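Local atomic coordinates of periplasmic binding protein (Veillonella parvula, PDB entry 4N01), a protein that probably binds a solute, as yet unidentified, in the periplasm and hands it to a membrane transporter, as in related two-lobed binding proteins. Residues G81-M86 with Q101-K106; T167-M172 with R319-L324; K249-G254 with E313-V318. All coordinates share one frame; numbering follows the deposited sequence.

Contact 1: residues G81-M86 with Q101-K106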
loop_
_atom_site.group_PDB
_atom_site.type_symbol
_atom_site.label_atom_id
_atom_site.label_comp_id
_atom_site.label_asym_id
_atom_site.label_seq_id
_atom_site.Cartn_x
_atom_site.Cartn_y
_atom_site.Cartn_z
ATOM N N GLY A 81 11.304 -9.577 -9.696
ATOM C CA GLY A 81 12.442 -9.588 -10.600
ATOM C C GLY A 81 12.106 -9.239 -12.038
ATOM O O GLY A 81 12.753 -9.718 -12.968
ATOM N N LEU A 82 11.109 -8.377 -12.225
ATOM C CA LEU A 82 10.549 -8.148 -13.552
ATOM C C LEU A 82 11.074 -6.928 -14.315
ATOM O O LEU A 82 10.463 -6.520 -15.294
ATOM C CB LEU A 82 9.019 -8.080 -13.467
ATOM C CG LEU A 82 8.381 -9.390 -13.005
ATOM C CD1 LEU A 82 6.879 -9.206 -12.862
ATOM C CD2 LEU A 82 8.706 -10.534 -13.978
ATOM N N ASP A 83 12.199 -6.350 -13.900
ATOM C CA ASP A 83 12.656 -5.120 -14.553
ATOM C C ASP A 83 12.900 -5.280 -16.059
ATOM O O ASP A 83 12.684 -4.339 -16.821
ATOM C CB ASP A 83 13.888 -4.511 -13.853
ATOM C CG ASP A 83 15.141 -5.351 -14.022
ATOM O OD1 ASP A 83 15.490 -6.090 -13.083
ATOM O OD2 ASP A 83 15.793 -5.269 -15.086
ATOM N N ASP A 84 13.320 -6.463 -16.495
ATOM C CA ASP A 84 13.550 -6.685 -17.927
ATOM C C ASP A 84 12.265 -6.639 -18.757
ATOM O O ASP A 84 12.313 -6.430 -19.978
ATOM C CB ASP A 84 14.270 -8.013 -18.176
ATOM C CG ASP A 84 14.512 -8.273 -19.660
ATOM O OD1 ASP A 84 15.158 -7.424 -20.325
ATOM O OD2 ASP A 84 14.037 -9.314 -20.172
ATOM N N LYS A 85 11.122 -6.828 -18.102
ATOM C CA LYS A 85 9.834 -6.817 -18.794
ATOM C C LYS A 85 9.135 -5.456 -18.714
ATOM O O LYS A 85 7.997 -5.309 -19.179
ATOM C CB LYS A 85 8.916 -7.893 -18.203
ATOM C CG LYS A 85 9.511 -9.299 -18.230
ATOM C CD LYS A 85 9.754 -9.762 -19.660
ATOM C CE LYS A 85 10.428 -11.129 -19.686
ATOM N NZ LYS A 85 9.473 -12.245 -19.937
HETATM N N MSE A 86 9.805 -4.477 -18.103
HETATM C CA MSE A 86 9.173 -3.189 -17.803
HETATM C C MSE A 86 9.601 -2.075 -18.750
HETATM O O MSE A 86 10.795 -1.801 -18.916
HETATM C CB MSE A 86 9.421 -2.811 -16.340
HETATM C CG MSE A 86 8.831 -3.852 -15.407
HETATM SE SE MSE A 86 9.314 -3.652 -13.548
HETATM C CE MSE A 86 8.407 -1.948 -13.243
ATOM N N GLN A 101 15.987 -0.745 -5.077
ATOM C CA GLN A 101 16.519 0.470 -5.704
ATOM C C GLN A 101 17.352 0.180 -6.946
ATOM O O GLN A 101 17.194 0.839 -7.982
ATOM C CB GLN A 101 17.355 1.282 -4.706
ATOM C CG GLN A 101 17.896 2.594 -5.274
ATOM C CD GLN A 101 16.806 3.632 -5.497
ATOM O OE1 GLN A 101 16.164 4.093 -4.544
ATOM N NE2 GLN A 101 16.586 4.001 -6.759
ATOM N N ALA A 102 18.244 -0.802 -6.848
ATOM C CA ALA A 102 19.090 -1.147 -7.982
ATOM C C ALA A 102 18.282 -1.657 -9.175
ATOM O O ALA A 102 18.629 -1.354 -10.320
ATOM C CB ALA A 102 20.162 -2.154 -7.583
ATOM N N ALA A 103 17.225 -2.427 -8.928
ATOM C CA ALA A 103 16.352 -2.862 -10.025
ATOM C C ALA A 103 15.543 -1.680 -10.580
ATOM O O ALA A 103 15.367 -1.555 -11.793
ATOM C CB ALA A 103 15.424 -4.006 -9.583
ATOM N N TYR A 104 15.058 -0.814 -9.686
ATOM C CA TYR A 104 14.331 0.388 -10.088
ATOM C C TYR A 104 15.130 1.229 -11.063
ATOM O O TYR A 104 14.569 1.783 -12.010
ATOM C CB TYR A 104 13.980 1.242 -8.865
ATOM C CG TYR A 104 13.246 2.537 -9.183
ATOM C CD1 TYR A 104 11.872 2.550 -9.387
ATOM C CD2 TYR A 104 13.931 3.749 -9.258
ATOM C CE1 TYR A 104 11.195 3.737 -9.664
ATOM C CE2 TYR A 104 13.269 4.938 -9.541
ATOM C CZ TYR A 104 11.901 4.922 -9.744
ATOM O OH TYR A 104 11.237 6.098 -10.016
ATOM N N ASP A 105 16.439 1.334 -10.819
ATOM C CA ASP A 105 17.318 2.156 -11.636
ATOM C C ASP A 105 17.463 1.644 -13.064
ATOM O O ASP A 105 18.051 2.314 -13.905
ATOM C CB ASP A 105 18.707 2.278 -10.988
ATOM C CG ASP A 105 18.699 3.161 -9.757
ATOM O OD1 ASP A 105 17.671 3.826 -9.507
ATOM O OD2 ASP A 105 19.731 3.211 -9.047
ATOM N N LYS A 106 16.940 0.457 -13.342
ATOM C CA LYS A 106 17.093 -0.127 -14.673
ATOM C C LYS A 106 15.899 0.186 -15.575
ATOM O O LYS A 106 15.957 -0.019 -16.800
ATOM C CB LYS A 106 17.310 -1.643 -14.554
ATOM C CG LYS A 106 18.603 -1.995 -13.834
ATOM C CD LYS A 106 18.805 -3.493 -13.738
ATOM C CE LYS A 106 20.065 -3.819 -12.950
ATOM N NZ LYS A 106 20.250 -5.285 -12.730
#
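Asp83 reaches toward Ala103 and Lys106 and contributes more than half of the modest surface buried here. Its carboxylate spreads over both partners: OD1 of Asp83 lies 4.1 Å from CB of Ala103, while OD2 of Asp83 comes to 3.7 Å from CD of Lys106. Nearer the backbone, CB of Asp83 lies 3.9 Å from the Ala103 carbonyl O. CG of Asp83 stands between its own backbone N and carbonyl carbon (chi1 69°), which directs the carboxylate across to the other segment. Lys106 is extended beyond CG, so its aliphatic stem, rather than its amine, does the touching. Lys106 NZ remains 4.8 Å from Asp83 OD1, too long for a salt bridge, although the opposite charges probably still attract. Alanine suits its place because a bare methyl leaves room for the carboxylate, and Ala103 also touches Leu78 of helix 71-79. A leucine in place of Asp83 would probably leave the Lys106 amine without the nearest negative charge of segment 81-86. The contact lies at the surface and joins two connections that lead into adjacent parallel strands, 86-90 and 109-111; the first completes a beta-alpha-beta crossover from strand 66-68, as expected of an alpha/beta lobe.

Contact 2: residues T167-M172 with R319-L324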
loop_
_atom_site.group_PDB
_atom_site.type_symbol
_atom_site.label_atom_id
_atom_site.label_comp_id
_atom_site.label_asym_id
_atom_site.label_seq_id
_atom_site.Cartn_x
_atom_site.Cartn_y
_atom_site.Cartn_z
ATOM N N THR A 167 -5.138 -11.070 0.567
ATOM C CA THR A 167 -5.449 -10.527 -0.762
ATOM C C THR A 167 -4.175 -10.073 -1.482
ATOM O O THR A 167 -3.997 -10.321 -2.676
ATOM C CB THR A 167 -6.393 -9.315 -0.656
ATOM O OG1 THR A 167 -7.443 -9.615 0.270
ATOM C CG2 THR A 167 -6.978 -8.968 -2.038
ATOM N N ASN A 168 -3.301 -9.393 -0.752
ATOM C CA ASN A 168 -2.004 -8.942 -1.268
ATOM C C ASN A 168 -1.134 -10.132 -1.688
ATOM O O ASN A 168 -0.451 -10.081 -2.719
ATOM C CB ASN A 168 -1.313 -8.111 -0.168
ATOM C CG ASN A 168 -0.192 -7.197 -0.686
ATOM O OD1 ASN A 168 0.055 -6.126 -0.111
ATOM N ND2 ASN A 168 0.507 -7.621 -1.733
ATOM N N PHE A 169 -1.163 -11.209 -0.903
ATOM C CA PHE A 169 -0.411 -12.419 -1.256
ATOM C C PHE A 169 -0.944 -13.002 -2.564
ATOM O O PHE A 169 -0.168 -13.355 -3.446
ATOM C CB PHE A 169 -0.510 -13.478 -0.151
ATOM C CG PHE A 169 0.299 -13.164 1.084
ATOM C CD1 PHE A 169 1.283 -12.181 1.069
ATOM C CD2 PHE A 169 0.077 -13.870 2.264
ATOM C CE1 PHE A 169 2.035 -11.909 2.209
ATOM C CE2 PHE A 169 0.821 -13.607 3.406
ATOM C CZ PHE A 169 1.806 -12.625 3.380
ATOM N N SER A 170 -2.267 -13.088 -2.675
ATOM C CA SER A 170 -2.894 -13.627 -3.876
ATOM C C SER A 170 -2.567 -12.775 -5.096
ATOM O O SER A 170 -2.322 -13.307 -6.170
ATOM C CB SER A 170 -4.409 -13.762 -3.704
ATOM O OG SER A 170 -4.719 -14.718 -2.702
ATOM N N ASP A 171 -2.556 -11.455 -4.920
ATOM C CA ASP A 171 -2.207 -10.522 -6.003
ATOM C C ASP A 171 -0.782 -10.753 -6.485
ATOM O O ASP A 171 -0.509 -10.714 -7.694
ATOM C CB ASP A 171 -2.320 -9.064 -5.553
ATOM C CG ASP A 171 -3.757 -8.600 -5.378
ATOM O OD1 ASP A 171 -4.682 -9.165 -6.020
ATOM O OD2 ASP A 171 -3.955 -7.642 -4.595
HETATM N N MSE A 172 0.138 -10.973 -5.550
HETATM C CA MSE A 172 1.522 -11.242 -5.929
HETATM C C MSE A 172 1.613 -12.535 -6.731
HETATM O O MSE A 172 2.353 -12.614 -7.709
HETATM C CB MSE A 172 2.430 -11.301 -4.701
HETATM C CG MSE A 172 2.773 -9.912 -4.143
HETATM SE SE MSE A 172 3.987 -8.943 -5.351
HETATM C CE MSE A 172 5.671 -9.633 -4.690
ATOM N N ARG A 319 5.977 -4.331 1.341
ATOM C CA ARG A 319 6.629 -3.931 2.585
ATOM C C ARG A 319 5.886 -4.353 3.839
ATOM O O ARG A 319 6.375 -4.107 4.947
ATOM C CB ARG A 319 6.789 -2.412 2.641
ATOM C CG ARG A 319 7.455 -1.788 1.422
ATOM C CD ARG A 319 7.735 -0.336 1.740
ATOM N NE ARG A 319 8.150 0.418 0.566
ATOM C CZ ARG A 319 8.836 1.554 0.619
ATOM N NH1 ARG A 319 9.216 2.052 1.796
ATOM N NH2 ARG A 319 9.152 2.179 -0.501
ATOM N N THR A 320 4.706 -4.948 3.684
ATOM C CA THR A 320 3.808 -5.092 4.829
ATOM C C THR A 320 4.362 -5.872 6.011
ATOM O O THR A 320 4.375 -5.369 7.138
ATOM C CB THR A 320 2.441 -5.718 4.444
ATOM O OG1 THR A 320 1.896 -5.006 3.327
ATOM C CG2 THR A 320 1.481 -5.611 5.615
ATOM N N VAL A 321 4.785 -7.107 5.769
ATOM C CA VAL A 321 5.226 -7.946 6.879
ATOM C C VAL A 321 6.501 -7.380 7.520
ATOM O O VAL A 321 6.658 -7.420 8.741
ATOM C CB VAL A 321 5.385 -9.418 6.447
ATOM C CG1 VAL A 321 6.076 -10.220 7.540
ATOM C CG2 VAL A 321 4.004 -10.009 6.162
ATOM N N ASP A 322 7.382 -6.812 6.699
ATOM C CA ASP A 322 8.579 -6.147 7.217
ATOM C C ASP A 322 8.217 -5.002 8.163
ATOM O O ASP A 322 8.796 -4.868 9.245
ATOM C CB ASP A 322 9.443 -5.623 6.067
ATOM C CG ASP A 322 10.691 -4.921 6.551
ATOM O OD1 ASP A 322 11.654 -5.620 6.933
ATOM O OD2 ASP A 322 10.710 -3.669 6.553
ATOM N N ALA A 323 7.241 -4.195 7.762
ATOM C CA ALA A 323 6.780 -3.080 8.582
ATOM C C ALA A 323 6.057 -3.579 9.839
ATOM O O ALA A 323 6.219 -3.016 10.929
ATOM C CB ALA A 323 5.866 -2.188 7.773
ATOM N N LEU A 324 5.265 -4.635 9.691
ATOM C CA LEU A 324 4.555 -5.207 10.833
ATOM C C LEU A 324 5.513 -5.723 11.902
ATOM O O LEU A 324 5.211 -5.678 13.095
ATOM C CB LEU A 324 3.637 -6.333 10.374
ATOM C CG LEU A 324 2.334 -5.950 9.658
ATOM C CD1 LEU A 324 1.589 -7.225 9.250
ATOM C CD2 LEU A 324 1.454 -5.095 10.539
HETATM O O HOH W 1 3.170 -6.579 1.268
#
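Asn168 faces Thr320 across a water. Its amide swings out from helix 165-178 with CG anti to the backbone N (chi1 -161°), and Asn168 OD1 ends 4.1 Å from OG1 of Thr320, too far for a direct bond. Water 1 fills the interval, 2.9 Å from Thr320 OG1, and donates a weak bond of 3.4 Å to Asn168 OD1. Each polar end has a stronger partner elsewhere, since Asn168 OD1 accepts a hydrogen bond from the backbone N of Gly317 and Thr320 OG1 is hydrogen-bonded to Tyr228 OH. An amide and a small hydroxyl suit this buried place because each can serve more than one neighbour. One residue on, Phe169 brings the far end of its ring to Val321: CZ is 4.4 Å from CG2, which sits at the ring edge near its plane. Both side chains also touch Gln192 of helix 182-203, the long helix between the two lobes. A glycerol, probably from the crystallisation liquor, lies about 5 Å from the Val321 side chain. The chemistry is thus a thin apolar touch beside a weak water-mediated link between buried polar side chains, consistent with helices that meet lightly near the lobe junction.

Contact 3: residues K249-G254 with E313-V318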
loop_
_atom_site.group_PDB
_atom_site.type_symbol
_atom_site.label_atom_id
_atom_site.label_comp_id
_atom_site.label_asym_id
_atom_site.label_seq_id
_atom_site.Cartn_x
_atom_site.Cartn_y
_atom_site.Cartn_z
ATOM N N LYS A 249 -15.071 2.890 4.179
ATOM C CA LYS A 249 -14.095 3.582 3.335
ATOM C C LYS A 249 -12.695 3.264 3.812
ATOM O O LYS A 249 -12.485 3.041 5.002
ATOM C CB LYS A 249 -14.308 5.094 3.428
ATOM C CG LYS A 249 -15.651 5.559 2.898
ATOM C CD LYS A 249 -15.825 7.054 3.087
ATOM C CE LYS A 249 -17.115 7.512 2.434
ATOM N NZ LYS A 249 -17.269 6.854 1.108
ATOM N N THR A 250 -11.732 3.251 2.895
ATOM C CA THR A 250 -10.352 3.060 3.310
ATOM C C THR A 250 -9.867 4.283 4.089
ATOM O O THR A 250 -9.264 4.141 5.147
ATOM C CB THR A 250 -9.417 2.817 2.119
ATOM O OG1 THR A 250 -9.666 3.800 1.110
ATOM C CG2 THR A 250 -9.643 1.434 1.530
ATOM N N TRP A 251 -10.129 5.476 3.545
ATOM C CA TRP A 251 -9.646 6.743 4.119
ATOM C C TRP A 251 -10.710 7.829 4.016
ATOM O O TRP A 251 -11.382 7.937 2.999
ATOM C CB TRP A 251 -8.398 7.241 3.367
ATOM C CG TRP A 251 -7.233 6.284 3.407
ATOM C CD1 TRP A 251 -6.961 5.282 2.514
ATOM C CD2 TRP A 251 -6.192 6.233 4.400
ATOM N NE1 TRP A 251 -5.813 4.614 2.890
ATOM C CE2 TRP A 251 -5.322 5.181 4.042
ATOM C CE3 TRP A 251 -5.900 6.989 5.543
ATOM C CZ2 TRP A 251 -4.183 4.859 4.794
ATOM C CZ3 TRP A 251 -4.776 6.666 6.289
ATOM C CH2 TRP A 251 -3.927 5.611 5.906
ATOM N N ALA A 252 -10.834 8.651 5.054
ATOM C CA ALA A 252 -11.773 9.769 5.029
ATOM C C ALA A 252 -11.489 10.663 6.206
ATOM O O ALA A 252 -10.691 10.325 7.073
ATOM C CB ALA A 252 -13.214 9.271 5.108
ATOM N N LYS A 253 -12.171 11.795 6.248
ATOM C CA LYS A 253 -12.060 12.683 7.390
ATOM C C LYS A 253 -12.767 12.083 8.597
ATOM O O LYS A 253 -13.843 11.509 8.464
ATOM C CB LYS A 253 -12.665 14.050 7.060
ATOM C CG LYS A 253 -11.714 15.005 6.350
ATOM C CD LYS A 253 -12.042 16.460 6.699
ATOM C CE LYS A 253 -11.009 17.429 6.130
ATOM N NZ LYS A 253 -11.028 17.437 4.644
ATOM N N GLY A 254 -12.154 12.212 9.768
ATOM C CA GLY A 254 -12.780 11.800 11.016
ATOM C C GLY A 254 -13.031 13.039 11.865
ATOM O O GLY A 254 -12.733 14.158 11.441
ATOM N N GLU A 313 4.075 1.410 3.684
ATOM C CA GLU A 313 4.215 0.304 4.624
ATOM C C GLU A 313 2.888 -0.252 5.089
ATOM O O GLU A 313 2.807 -1.414 5.493
ATOM C CB GLU A 313 5.011 0.767 5.857
ATOM C CG GLU A 313 6.502 0.951 5.579
ATOM C CD GLU A 313 7.257 1.535 6.760
ATOM O OE1 GLU A 313 6.663 2.321 7.539
ATOM O OE2 GLU A 313 8.452 1.203 6.922
ATOM N N ILE A 314 1.851 0.578 5.047
ATOM C CA ILE A 314 0.531 0.172 5.554
ATOM C C ILE A 314 -0.535 0.093 4.470
ATOM O O ILE A 314 -1.723 -0.054 4.763
ATOM C CB ILE A 314 0.034 1.094 6.707
ATOM C CG1 ILE A 314 0.060 2.566 6.276
ATOM C CG2 ILE A 314 0.864 0.874 7.955
ATOM C CD1 ILE A 314 -0.622 3.508 7.266
ATOM N N THR A 315 -0.102 0.201 3.216
ATOM C CA THR A 315 -0.979 0.022 2.069
ATOM C C THR A 315 -0.392 -1.111 1.207
ATOM O O THR A 315 0.760 -1.513 1.420
ATOM C CB THR A 315 -1.130 1.329 1.277
ATOM O OG1 THR A 315 0.168 1.799 0.907
ATOM C CG2 THR A 315 -1.839 2.378 2.135
ATOM N N PRO A 316 -1.176 -1.643 0.252
ATOM C CA PRO A 316 -0.727 -2.840 -0.472
ATOM C C PRO A 316 0.625 -2.651 -1.160
ATOM O O PRO A 316 0.914 -1.558 -1.647
ATOM C CB PRO A 316 -1.816 -3.026 -1.524
ATOM C CG PRO A 316 -3.057 -2.514 -0.844
ATOM C CD PRO A 316 -2.583 -1.316 -0.058
ATOM N N GLY A 317 1.438 -3.704 -1.191
ATOM C CA GLY A 317 2.768 -3.628 -1.777
ATOM C C GLY A 317 3.606 -4.800 -1.310
ATOM O O GLY A 317 3.091 -5.909 -1.166
ATOM N N VAL A 318 4.891 -4.563 -1.064
ATOM C CA VAL A 318 5.797 -5.646 -0.697
ATOM C C VAL A 318 6.418 -5.395 0.665
ATOM O O VAL A 318 7.264 -6.158 1.110
ATOM C CB VAL A 318 6.914 -5.829 -1.742
ATOM C CG1 VAL A 318 6.311 -6.148 -3.100
ATOM C CG2 VAL A 318 7.770 -4.570 -1.809
#
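The indole of Trp251 meets Ile314 and Thr315 with its edge, and neither of them lies over a ring face. Both CD1 of Ile314 and CG2 of Thr315 sit close to the ring plane, by the six-membered ring. Phe222 and Ala224 of strand 221-224 and Thr229 of helix 228-234 also touch the tryptophan. The indole projects from strand 251-253, an outer strand of a small antiparallel sheet in the second lobe of this alpha/beta periplasmic binding protein fold, toward the short, weakly bonded helix 311-314 and the loop that follows. Backbone hydrogen bonds between Ala252 and Thr223 and between Gly254 and Pro221 tie its strand to strand 221-224, so the large ring springs from a well-fixed main chain. With CG beside the backbone N (chi1 -60°) and the ring plane turned square to the plane of CA, CB and CG (chi2 90°), the benzo edge is carried across to the other segment. There CZ2 of Trp251 lies 4.3 Å from CG2 of Thr315. Threonine serves two purposes in this loop: its methyl meets the aromatic edge while OG1 is hydrogen-bonded back to the carbonyl O of Leu311. That bond ties the residue to the preceding helical turn. A sodium ion lies about 4 Å from the Trp251 side chain, and no coordinating role for the indole follows from that distance. Ile314 is the more buried partner, and its main chain is held as well, its carbonyl O accepting a hydrogen bond from Thr229 OG1. A branched aliphatic chain suits the spot, being long enough to reach the ring without a polar group to satisfy. The two side chains cross at about a right angle, and the terminal methyl CD1 of Ile314 stops 4.1 Å from CH2 of Trp251.

Contact 1 lies at the surface of the first lobe, its centre about 20 Å from that of contact 2 and about 26 Å from that of contact 3, and touches neither. There a carboxylate meets a methyl and the aliphatic stem of a lysine whose amine stays apart. Contact 2 is wholly buried, mixing weakly water-linked polar groups with a slight apolar touch, whereas contact 3 is partly buried and rests on an aromatic edge against methyl groups. These last two hold consecutive pieces of chain: helix 311-314 in contact 3 is followed by helix 320-332 in contact 2. They also touch directly, Ala323 CB lying 3.6 Å from Glu313 CB and Met172 CE 3.9 Å from Val318 CG1.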